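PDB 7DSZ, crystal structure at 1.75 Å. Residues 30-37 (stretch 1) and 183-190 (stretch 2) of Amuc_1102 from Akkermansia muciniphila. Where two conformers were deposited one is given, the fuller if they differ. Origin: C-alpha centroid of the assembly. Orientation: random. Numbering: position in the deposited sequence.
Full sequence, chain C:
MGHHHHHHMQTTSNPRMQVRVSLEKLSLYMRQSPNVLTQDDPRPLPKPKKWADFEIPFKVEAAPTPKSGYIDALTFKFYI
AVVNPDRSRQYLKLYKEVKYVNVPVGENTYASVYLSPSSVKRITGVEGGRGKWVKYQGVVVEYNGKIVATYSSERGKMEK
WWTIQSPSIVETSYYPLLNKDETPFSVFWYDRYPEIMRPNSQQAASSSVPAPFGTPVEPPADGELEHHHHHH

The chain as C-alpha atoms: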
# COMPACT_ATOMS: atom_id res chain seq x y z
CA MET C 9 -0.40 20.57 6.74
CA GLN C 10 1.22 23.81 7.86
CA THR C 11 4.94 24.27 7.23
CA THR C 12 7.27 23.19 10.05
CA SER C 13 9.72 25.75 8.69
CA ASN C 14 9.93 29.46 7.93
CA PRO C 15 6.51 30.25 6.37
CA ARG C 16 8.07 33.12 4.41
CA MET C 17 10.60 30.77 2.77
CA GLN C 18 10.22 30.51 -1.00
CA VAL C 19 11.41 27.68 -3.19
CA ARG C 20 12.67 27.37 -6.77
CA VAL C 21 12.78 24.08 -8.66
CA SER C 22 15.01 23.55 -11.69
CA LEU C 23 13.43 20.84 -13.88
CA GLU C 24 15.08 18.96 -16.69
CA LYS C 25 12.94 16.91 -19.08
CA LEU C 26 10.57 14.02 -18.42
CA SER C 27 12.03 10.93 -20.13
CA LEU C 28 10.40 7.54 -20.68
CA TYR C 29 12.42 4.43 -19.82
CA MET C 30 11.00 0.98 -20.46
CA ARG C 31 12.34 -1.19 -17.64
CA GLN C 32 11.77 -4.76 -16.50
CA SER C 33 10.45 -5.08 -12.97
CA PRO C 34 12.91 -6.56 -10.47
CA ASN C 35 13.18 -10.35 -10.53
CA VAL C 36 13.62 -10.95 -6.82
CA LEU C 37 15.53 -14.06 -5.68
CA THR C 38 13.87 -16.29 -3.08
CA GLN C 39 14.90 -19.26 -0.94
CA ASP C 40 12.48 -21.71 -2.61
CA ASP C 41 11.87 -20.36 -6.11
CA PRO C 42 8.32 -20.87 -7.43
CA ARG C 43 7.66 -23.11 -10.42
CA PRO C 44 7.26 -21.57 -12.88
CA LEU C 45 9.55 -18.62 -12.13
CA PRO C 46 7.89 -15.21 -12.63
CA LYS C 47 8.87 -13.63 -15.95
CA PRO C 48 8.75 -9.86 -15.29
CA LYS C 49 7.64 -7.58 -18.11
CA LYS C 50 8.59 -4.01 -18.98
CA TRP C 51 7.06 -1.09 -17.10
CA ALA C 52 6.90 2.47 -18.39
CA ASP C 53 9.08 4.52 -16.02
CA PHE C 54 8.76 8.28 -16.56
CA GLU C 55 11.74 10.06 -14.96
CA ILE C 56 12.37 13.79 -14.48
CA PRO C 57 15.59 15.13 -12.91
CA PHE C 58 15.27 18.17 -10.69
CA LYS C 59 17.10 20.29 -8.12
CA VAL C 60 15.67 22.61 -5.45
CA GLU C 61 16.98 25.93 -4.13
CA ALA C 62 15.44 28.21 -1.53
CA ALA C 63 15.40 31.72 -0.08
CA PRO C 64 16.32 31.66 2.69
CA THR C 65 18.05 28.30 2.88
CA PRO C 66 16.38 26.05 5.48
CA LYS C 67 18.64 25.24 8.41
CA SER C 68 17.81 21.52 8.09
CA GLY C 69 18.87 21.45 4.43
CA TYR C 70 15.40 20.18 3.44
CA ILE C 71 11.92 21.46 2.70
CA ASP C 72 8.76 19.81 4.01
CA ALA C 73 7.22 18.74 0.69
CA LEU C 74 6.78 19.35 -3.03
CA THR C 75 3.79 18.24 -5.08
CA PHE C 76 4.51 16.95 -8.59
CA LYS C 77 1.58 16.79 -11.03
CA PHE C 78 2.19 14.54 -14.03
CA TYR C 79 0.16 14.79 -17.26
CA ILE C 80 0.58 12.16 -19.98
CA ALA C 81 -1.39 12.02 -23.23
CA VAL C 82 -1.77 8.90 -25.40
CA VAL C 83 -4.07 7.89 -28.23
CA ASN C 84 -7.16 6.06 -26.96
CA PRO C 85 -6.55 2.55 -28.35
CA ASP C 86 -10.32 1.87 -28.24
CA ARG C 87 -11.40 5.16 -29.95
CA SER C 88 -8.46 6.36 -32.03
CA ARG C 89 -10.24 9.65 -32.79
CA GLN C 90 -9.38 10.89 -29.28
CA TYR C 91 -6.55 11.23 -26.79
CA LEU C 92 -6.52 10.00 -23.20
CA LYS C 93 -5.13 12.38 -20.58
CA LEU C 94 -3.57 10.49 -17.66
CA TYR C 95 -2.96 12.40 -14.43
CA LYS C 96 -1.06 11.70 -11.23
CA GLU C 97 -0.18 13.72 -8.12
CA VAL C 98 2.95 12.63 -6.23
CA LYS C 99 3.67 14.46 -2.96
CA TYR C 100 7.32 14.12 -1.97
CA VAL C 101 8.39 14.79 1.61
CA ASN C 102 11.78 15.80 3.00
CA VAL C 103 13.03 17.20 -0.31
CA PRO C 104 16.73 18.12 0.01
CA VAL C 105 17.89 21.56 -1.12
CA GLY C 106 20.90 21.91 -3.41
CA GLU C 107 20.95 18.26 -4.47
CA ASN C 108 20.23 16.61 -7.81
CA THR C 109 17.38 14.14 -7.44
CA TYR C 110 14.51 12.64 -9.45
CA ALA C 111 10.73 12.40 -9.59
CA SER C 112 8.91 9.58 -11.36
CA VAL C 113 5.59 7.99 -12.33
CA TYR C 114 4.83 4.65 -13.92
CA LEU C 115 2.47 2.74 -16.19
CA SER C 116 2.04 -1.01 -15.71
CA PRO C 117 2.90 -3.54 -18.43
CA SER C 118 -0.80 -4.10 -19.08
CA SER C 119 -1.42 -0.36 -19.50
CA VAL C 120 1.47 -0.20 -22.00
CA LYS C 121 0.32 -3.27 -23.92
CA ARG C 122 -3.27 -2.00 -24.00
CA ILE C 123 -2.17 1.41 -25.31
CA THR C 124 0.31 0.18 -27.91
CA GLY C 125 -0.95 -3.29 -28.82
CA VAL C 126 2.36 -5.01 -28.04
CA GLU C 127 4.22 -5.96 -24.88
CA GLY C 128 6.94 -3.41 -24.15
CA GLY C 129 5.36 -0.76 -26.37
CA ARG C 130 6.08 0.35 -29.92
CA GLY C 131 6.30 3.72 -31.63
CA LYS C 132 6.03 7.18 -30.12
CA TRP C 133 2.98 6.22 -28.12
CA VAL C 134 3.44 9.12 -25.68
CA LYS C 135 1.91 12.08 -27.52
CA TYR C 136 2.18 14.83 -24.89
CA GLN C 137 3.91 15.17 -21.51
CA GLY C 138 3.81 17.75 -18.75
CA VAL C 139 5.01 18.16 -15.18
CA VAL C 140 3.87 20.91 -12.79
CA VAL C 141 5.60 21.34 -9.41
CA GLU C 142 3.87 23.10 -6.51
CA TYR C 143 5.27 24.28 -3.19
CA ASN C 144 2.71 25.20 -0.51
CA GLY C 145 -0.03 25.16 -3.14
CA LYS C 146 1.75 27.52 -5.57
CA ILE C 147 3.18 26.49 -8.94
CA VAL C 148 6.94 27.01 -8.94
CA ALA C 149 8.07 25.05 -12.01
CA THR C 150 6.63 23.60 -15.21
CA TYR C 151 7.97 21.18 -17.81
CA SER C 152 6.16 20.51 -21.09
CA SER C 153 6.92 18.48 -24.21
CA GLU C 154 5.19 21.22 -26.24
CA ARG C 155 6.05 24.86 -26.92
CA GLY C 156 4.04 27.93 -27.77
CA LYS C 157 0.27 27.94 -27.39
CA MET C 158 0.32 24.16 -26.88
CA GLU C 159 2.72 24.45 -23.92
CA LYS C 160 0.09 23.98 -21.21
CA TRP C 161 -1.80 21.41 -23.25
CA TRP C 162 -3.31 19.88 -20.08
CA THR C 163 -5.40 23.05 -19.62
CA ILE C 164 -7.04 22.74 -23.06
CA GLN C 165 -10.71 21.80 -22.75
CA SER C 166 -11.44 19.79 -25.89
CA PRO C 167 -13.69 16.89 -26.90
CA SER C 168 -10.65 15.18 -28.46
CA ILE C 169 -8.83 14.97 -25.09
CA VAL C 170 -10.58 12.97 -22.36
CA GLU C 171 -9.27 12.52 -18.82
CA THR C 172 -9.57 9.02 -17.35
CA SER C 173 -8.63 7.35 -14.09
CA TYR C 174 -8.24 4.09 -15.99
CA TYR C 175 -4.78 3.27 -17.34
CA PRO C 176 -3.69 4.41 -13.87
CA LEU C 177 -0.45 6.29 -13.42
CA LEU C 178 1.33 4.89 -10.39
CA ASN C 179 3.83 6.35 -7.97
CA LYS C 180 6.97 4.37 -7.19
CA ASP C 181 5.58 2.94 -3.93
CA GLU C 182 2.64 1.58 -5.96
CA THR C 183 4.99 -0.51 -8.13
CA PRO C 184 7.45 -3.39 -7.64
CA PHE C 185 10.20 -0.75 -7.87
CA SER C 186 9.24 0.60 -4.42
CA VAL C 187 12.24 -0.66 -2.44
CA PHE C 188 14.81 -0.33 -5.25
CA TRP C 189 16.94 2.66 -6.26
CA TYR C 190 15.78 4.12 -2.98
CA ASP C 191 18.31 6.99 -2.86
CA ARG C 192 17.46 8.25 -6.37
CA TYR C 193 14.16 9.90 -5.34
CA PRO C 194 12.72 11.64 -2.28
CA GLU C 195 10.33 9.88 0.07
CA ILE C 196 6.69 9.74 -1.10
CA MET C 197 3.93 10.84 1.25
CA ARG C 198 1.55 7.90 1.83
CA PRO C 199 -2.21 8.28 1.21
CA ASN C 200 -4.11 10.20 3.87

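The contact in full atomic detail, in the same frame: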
# COMPACT_ATOMS: atom_id res chain seq x y z
N MET C 30 11.65 2.27 -20.62
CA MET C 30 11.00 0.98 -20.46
C MET C 30 11.94 0.08 -19.67
O MET C 30 13.10 -0.11 -20.06
CB MET C 30 10.64 0.35 -21.82
CG MET C 30 9.71 1.22 -22.65
SD MET C 30 8.13 1.56 -21.84
CE MET C 30 7.59 -0.07 -21.38
N ARG C 31 11.46 -0.48 -18.56
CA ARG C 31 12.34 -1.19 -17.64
C ARG C 31 11.63 -2.43 -17.13
O ARG C 31 10.45 -2.37 -16.78
CB ARG C 31 12.73 -0.33 -16.44
CG ARG C 31 13.50 0.96 -16.78
CD ARG C 31 13.78 1.74 -15.50
NE ARG C 31 14.30 0.82 -14.51
CZ ARG C 31 14.03 0.83 -13.22
NH1 ARG C 31 13.22 1.73 -12.67
NH2 ARG C 31 14.59 -0.09 -12.46
N GLN C 32 12.34 -3.54 -17.05
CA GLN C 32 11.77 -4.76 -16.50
C GLN C 32 11.64 -4.62 -14.99
O GLN C 32 12.51 -4.03 -14.34
CB GLN C 32 12.64 -5.96 -16.86
CG GLN C 32 12.07 -7.31 -16.46
CD GLN C 32 12.80 -8.46 -17.14
OE1 GLN C 32 13.96 -8.34 -17.53
NE2 GLN C 32 12.10 -9.58 -17.29
N SER C 33 10.57 -5.16 -14.42
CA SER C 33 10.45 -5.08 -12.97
C SER C 33 11.47 -6.01 -12.34
O SER C 33 11.94 -6.95 -12.98
CB SER C 33 9.04 -5.45 -12.51
OG SER C 33 8.70 -6.74 -12.94
N PRO C 34 11.86 -5.75 -11.09
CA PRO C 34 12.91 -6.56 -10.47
C PRO C 34 12.48 -8.01 -10.34
O PRO C 34 11.34 -8.31 -10.00
CB PRO C 34 13.09 -5.90 -9.10
CG PRO C 34 12.56 -4.51 -9.26
CD PRO C 34 11.43 -4.64 -10.22
N ASN C 35 13.41 -8.91 -10.66
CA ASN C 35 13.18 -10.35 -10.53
C ASN C 35 13.86 -10.79 -9.24
O ASN C 35 15.04 -11.14 -9.22
CB ASN C 35 13.69 -11.11 -11.75
CG ASN C 35 13.20 -12.53 -11.79
OD1 ASN C 35 12.39 -12.95 -10.96
ND2 ASN C 35 13.68 -13.30 -12.76
N VAL C 36 13.09 -10.78 -8.16
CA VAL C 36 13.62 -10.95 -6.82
C VAL C 36 13.96 -12.42 -6.58
O VAL C 36 13.17 -13.31 -6.92
CB VAL C 36 12.60 -10.43 -5.80
CG1 VAL C 36 12.92 -10.91 -4.42
CG2 VAL C 36 12.56 -8.89 -5.85
N LEU C 37 15.13 -12.69 -6.01
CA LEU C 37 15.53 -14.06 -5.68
C LEU C 37 14.90 -14.50 -4.37
O LEU C 37 14.80 -13.71 -3.42
CB LEU C 37 17.06 -14.17 -5.57
CG LEU C 37 17.93 -13.74 -6.74
CD1 LEU C 37 19.39 -14.11 -6.47
CD2 LEU C 37 17.44 -14.36 -8.05
N THR C 183 4.40 0.35 -7.13
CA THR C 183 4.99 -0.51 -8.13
C THR C 183 5.97 -1.47 -7.47
O THR C 183 6.38 -1.26 -6.32
CB THR C 183 5.77 0.28 -9.20
OG1 THR C 183 7.01 0.74 -8.62
CG2 THR C 183 4.96 1.46 -9.74
N PRO C 184 6.39 -2.52 -8.18
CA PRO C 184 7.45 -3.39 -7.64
C PRO C 184 8.81 -2.71 -7.53
O PRO C 184 9.75 -3.32 -7.00
CB PRO C 184 7.51 -4.57 -8.63
CG PRO C 184 6.71 -4.15 -9.82
CD PRO C 184 5.75 -3.10 -9.37
N PHE C 185 8.94 -1.48 -8.01
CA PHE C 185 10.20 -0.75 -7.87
C PHE C 185 10.33 -0.07 -6.50
O PHE C 185 11.36 0.56 -6.25
CB PHE C 185 10.32 0.32 -8.96
CG PHE C 185 10.26 -0.25 -10.36
CD1 PHE C 185 11.37 -0.91 -10.89
CD2 PHE C 185 9.12 -0.11 -11.13
CE1 PHE C 185 11.33 -1.44 -12.18
CE2 PHE C 185 9.07 -0.64 -12.42
CZ PHE C 185 10.18 -1.30 -12.95
N SER C 186 9.33 -0.21 -5.64
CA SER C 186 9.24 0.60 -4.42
C SER C 186 10.53 0.58 -3.60
O SER C 186 11.03 1.63 -3.19
CB SER C 186 8.07 0.10 -3.56
OG SER C 186 8.02 0.82 -2.33
N VAL C 187 11.08 -0.61 -3.34
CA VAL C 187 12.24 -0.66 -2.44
C VAL C 187 13.57 -0.54 -3.16
O VAL C 187 14.62 -0.57 -2.50
CB VAL C 187 12.26 -1.95 -1.59
CG1 VAL C 187 10.89 -2.13 -0.86
CG2 VAL C 187 12.60 -3.15 -2.44
N PHE C 188 13.58 -0.38 -4.48
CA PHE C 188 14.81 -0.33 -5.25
C PHE C 188 15.16 1.10 -5.65
O PHE C 188 14.30 1.97 -5.69
CB PHE C 188 14.68 -1.21 -6.49
CG PHE C 188 14.55 -2.67 -6.15
CD1 PHE C 188 15.69 -3.42 -5.85
CD2 PHE C 188 13.31 -3.27 -6.06
CE1 PHE C 188 15.58 -4.76 -5.52
CE2 PHE C 188 13.20 -4.62 -5.71
CZ PHE C 188 14.35 -5.36 -5.45
N TRP C 189 16.45 1.32 -5.93
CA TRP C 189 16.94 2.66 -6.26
C TRP C 189 16.44 3.69 -5.25
O TRP C 189 16.02 4.79 -5.61
CB TRP C 189 16.53 3.09 -7.67
CG TRP C 189 17.10 2.28 -8.80
CD1 TRP C 189 17.92 1.18 -8.73
CD2 TRP C 189 16.91 2.56 -10.19
NE1 TRP C 189 18.22 0.74 -10.01
CE2 TRP C 189 17.60 1.57 -10.91
CE3 TRP C 189 16.18 3.54 -10.88
CZ2 TRP C 189 17.60 1.54 -12.30
CZ3 TRP C 189 16.19 3.51 -12.27
CH2 TRP C 189 16.89 2.52 -12.96
N TYR C 190 16.50 3.33 -3.97
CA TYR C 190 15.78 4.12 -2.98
C TYR C 190 16.35 5.53 -2.88
O TYR C 190 15.58 6.50 -2.75
CB TYR C 190 15.80 3.41 -1.62
CG TYR C 190 14.97 4.18 -0.60
CD1 TYR C 190 13.59 4.02 -0.54
CD2 TYR C 190 15.57 5.09 0.28
CE1 TYR C 190 12.81 4.74 0.37
CE2 TYR C 190 14.81 5.82 1.20
CZ TYR C 190 13.42 5.63 1.24
OH TYR C 190 12.63 6.34 2.13

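No hydrogen bond crosses between these two stretches; the 436 Å² buried between them, both sides summed, comes from stacking and apolar packing, and touching residues are at least 150 positions apart in sequence.

The cationic part comes first. Arg31, at the strand end of stretch 1, points its CA-to-CB bond toward stretch 2 and slots its guanidinium between two aromatic rings. On one side it lies flat on Trp189, planes at 10°, with Arg31 CZ 3.3 Å from Trp189 CH2 and over the face of the six-membered ring, a cation-pi contact. Over the opposite guanidinium face sits Phe185, with Arg31 NH2 3.5 Å from Phe185 CE1. Arginine suits this slot because a flat cation can offer both faces to rings while its edge stays free for hydrogen bonds; NH1 makes one elsewhere in the structure.

The apolar part centres on Pro34. Its ring covers Phe188, with Pro34 CB over the face in a CH-pi contact and Pro34 CG 3.5 Å from Phe188 CD2, while Pro34 CD lies 3.8 Å from Phe185 CE1. A compact proline ring thus touches two aromatics at once. Val36, branched and apolar, extends the patch, its CG2 4.0 Å from Phe188 CZ at the ring edge. Where the backbones come nearest, Ser33 CA 6.3 Å from Pro184 CA, the small Ser33 side chain fits, its CB 3.8 Å from Pro184 CG.

Buried Phe185 leaves its backbone sideways, yet chi1 near -59° brings the ring end in to meet Ser33 and Pro34 and gives Arg31 a flat face; Gln32 O approaches the ring edge, 3.6 Å from Phe185 CE1.

Two type I turns, Thr183 to Ser186 and Phe185 to Phe188, carry Phe185 and Phe188; Trp189 follows just after. They are closed by Ser186 N to Thr183 O (3.2 Å) and Phe188 N to Phe185 O (3.0 Å), and Thr183 OG1 accepts from Phe185 N at 3.0 Å. The lesson is local polar bonding within the turns and aromatic surface across the contact.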